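Local coordinates for (S)-ureidoglycine aminohydrolase cupin domain-containing protein (PDB 3MYX), which is of unknown function but belongs to the cupin superfamily and is probably related to (S)-ureidoglycine aminohydrolases, at residues 33-38 / 50-54. Sequence-based numbering, arbitrary orientation.
Sequences FDSGRR and GIVEF
Ser35 O is gripped side-on by two nitrogens of Arg38, the arginine that faces Glu53 across the strands, with NE at 2.9 Å and NH2 at 3.2 Å. It lies close to the guanidinium plane, so these bonds hold the flat group in place. With CG beside the backbone N and a bend at chi2 (-64°), the chain turns back to Ser35. Glu53 packs over one face of the guanidinium. Its OE2 is 3.5 Å from Arg38 NH1, well out of the guanidinium plane, so this salt bridge rests on charge and not on a directed N-H.

Arg38 and Ile51 form an antiparallel hydrogen-bonded pair. Ile51 N donates to Arg38 O at 2.8 Å, and Arg38 N donates to Ile51 O. Their side chains touch through CB of Arg38 and CG1 of Ile51. Glu53 N adds a third rung, to Gly36 O at 2.9 Å. Gly36 is the third residue of the type I turn from Asp34 to Arg37.

The edge of Phe33 points at the face of Phe54, with CE1 over the ring centre and the planes at 89°. Val52 holds CG1 anti to its backbone N (chi1 173°), over one face of Phe33 in a CH-pi contact. Its CG2 touches Arg37 NH1, obliquely to the guanidinium. That group has its main polar partners in Asp31 and Glu67, and Phe113 makes a cation-pi contact with Arg37.

The contact joins strand 37-39 to strand 47-54 in a curled antiparallel sheet. Strand 23-24 also pairs with 37-39, and 109-116 with 47-54. Trp111 packs on Val52 and Phe54. From strand 101-105 of another sheet, Ile103 touches Phe33 and Ala105 touches Phe54, consistent with the two packed sheets of a cupin barrel.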
loop_
_atom_site.group_PDB
_atom_site.type_symbol
_atom_site.label_atom_id
_atom_site.label_comp_id
_atom_site.label_asym_id
_atom_site.label_seq_id
_atom_site.Cartn_x
_atom_site.Cartn_y
_atom_site.Cartn_z
ATOM N N PHE A 33 0.920 16.290 6.935
ATOM C CA PHE A 33 0.768 15.580 8.202
ATOM C C PHE A 33 2.053 15.714 9.002
ATOM O O PHE A 33 3.129 15.929 8.454
ATOM C CB PHE A 33 0.384 14.116 7.979
ATOM C CG PHE A 33 -0.964 13.956 7.345
ATOM C CD1 PHE A 33 -2.105 14.055 8.124
ATOM C CD2 PHE A 33 -1.104 13.748 5.976
ATOM C CE1 PHE A 33 -3.363 13.942 7.550
ATOM C CE2 PHE A 33 -2.351 13.629 5.394
ATOM C CZ PHE A 33 -3.485 13.734 6.178
ATOM N N ASP A 34 1.927 15.624 10.312
ATOM C CA ASP A 34 3.082 15.770 11.199
ATOM C C ASP A 34 2.926 14.803 12.373
ATOM O O ASP A 34 3.413 13.687 12.279
ATOM C CB ASP A 34 3.330 17.235 11.602
ATOM C CG ASP A 34 2.056 18.015 11.841
ATOM O OD1 ASP A 34 1.492 17.882 12.945
ATOM O OD2 ASP A 34 1.629 18.782 10.943
ATOM N N SER A 35 2.213 15.190 13.436
ATOM C CA SER A 35 2.050 14.308 14.592
ATOM C C SER A 35 1.331 13.010 14.222
ATOM O O SER A 35 1.572 11.957 14.828
ATOM C CB SER A 35 1.307 15.011 15.753
ATOM O OG SER A 35 0.003 15.408 15.396
ATOM N N GLY A 36 0.448 13.097 13.236
ATOM C CA GLY A 36 -0.301 11.933 12.770
ATOM C C GLY A 36 0.438 11.017 11.818
ATOM O O GLY A 36 -0.027 9.909 11.558
ATOM N N ARG A 37 1.568 11.477 11.269
ATOM C CA ARG A 37 2.337 10.706 10.303
ATOM C C ARG A 37 3.287 9.761 11.015
ATOM O O ARG A 37 4.146 10.201 11.789
ATOM C CB ARG A 37 3.116 11.650 9.368
ATOM C CG ARG A 37 4.016 10.935 8.364
ATOM C CD ARG A 37 3.245 10.308 7.216
ATOM N NE ARG A 37 2.830 11.306 6.250
ATOM C CZ ARG A 37 2.092 11.059 5.172
ATOM N NH1 ARG A 37 1.608 9.857 4.952
ATOM N NH2 ARG A 37 1.815 12.038 4.333
ATOM N N ARG A 38 3.133 8.466 10.751
ATOM C CA ARG A 38 3.926 7.420 11.403
ATOM C C ARG A 38 4.571 6.617 10.298
ATOM O O ARG A 38 3.922 5.779 9.652
ATOM C CB ARG A 38 3.043 6.541 12.295
ATOM C CG ARG A 38 2.065 7.298 13.168
ATOM C CD ARG A 38 2.751 8.175 14.187
ATOM N NE ARG A 38 1.779 9.044 14.848
ATOM C CZ ARG A 38 0.975 8.664 15.842
ATOM N NH1 ARG A 38 1.034 7.425 16.315
ATOM N NH2 ARG A 38 0.113 9.534 16.366
ATOM N N GLY A 50 3.770 3.611 5.797
ATOM C CA GLY A 50 3.503 3.661 7.212
ATOM C C GLY A 50 2.017 3.735 7.474
ATOM O O GLY A 50 1.218 3.166 6.721
ATOM N N ILE A 51 1.672 4.415 8.569
ATOM C CA ILE A 51 0.282 4.681 8.901
ATOM C C ILE A 51 0.097 6.158 9.248
ATOM O O ILE A 51 1.049 6.886 9.565
ATOM C CB ILE A 51 -0.245 3.759 10.047
ATOM C CG1 ILE A 51 0.482 4.067 11.368
ATOM C CG2 ILE A 51 -0.126 2.275 9.641
ATOM C CD1 ILE A 51 -0.043 3.304 12.579
ATOM N N VAL A 52 -1.140 6.608 9.108
ATOM C CA VAL A 52 -1.557 7.934 9.542
ATOM C C VAL A 52 -2.691 7.756 10.549
ATOM O O VAL A 52 -3.623 6.982 10.308
ATOM C CB VAL A 52 -2.016 8.831 8.381
ATOM C CG1 VAL A 52 -2.605 10.142 8.898
ATOM C CG2 VAL A 52 -0.840 9.089 7.436
ATOM N N GLU A 53 -2.569 8.432 11.688
ATOM C CA GLU A 53 -3.637 8.538 12.676
ATOM C C GLU A 53 -4.145 9.974 12.614
ATOM O O GLU A 53 -3.374 10.911 12.789
ATOM C CB GLU A 53 -3.100 8.188 14.068
ATOM C CG GLU A 53 -2.591 6.761 14.140
ATOM C CD GLU A 53 -2.161 6.291 15.513
ATOM O OE1 GLU A 53 -2.426 6.979 16.508
ATOM O OE2 GLU A 53 -1.549 5.213 15.584
ATOM N N PHE A 54 -5.433 10.156 12.361
ATOM C CA PHE A 54 -5.980 11.486 12.197
ATOM C C PHE A 54 -7.463 11.489 12.527
ATOM O O PHE A 54 -8.141 10.462 12.386
ATOM C CB PHE A 54 -5.725 11.950 10.760
ATOM C CG PHE A 54 -5.679 13.439 10.594
ATOM C CD1 PHE A 54 -4.658 14.187 11.160
ATOM C CD2 PHE A 54 -6.624 14.095 9.815
ATOM C CE1 PHE A 54 -4.596 15.558 10.978
ATOM C CE2 PHE A 54 -6.556 15.482 9.625
ATOM C CZ PHE A 54 -5.556 16.200 10.220
#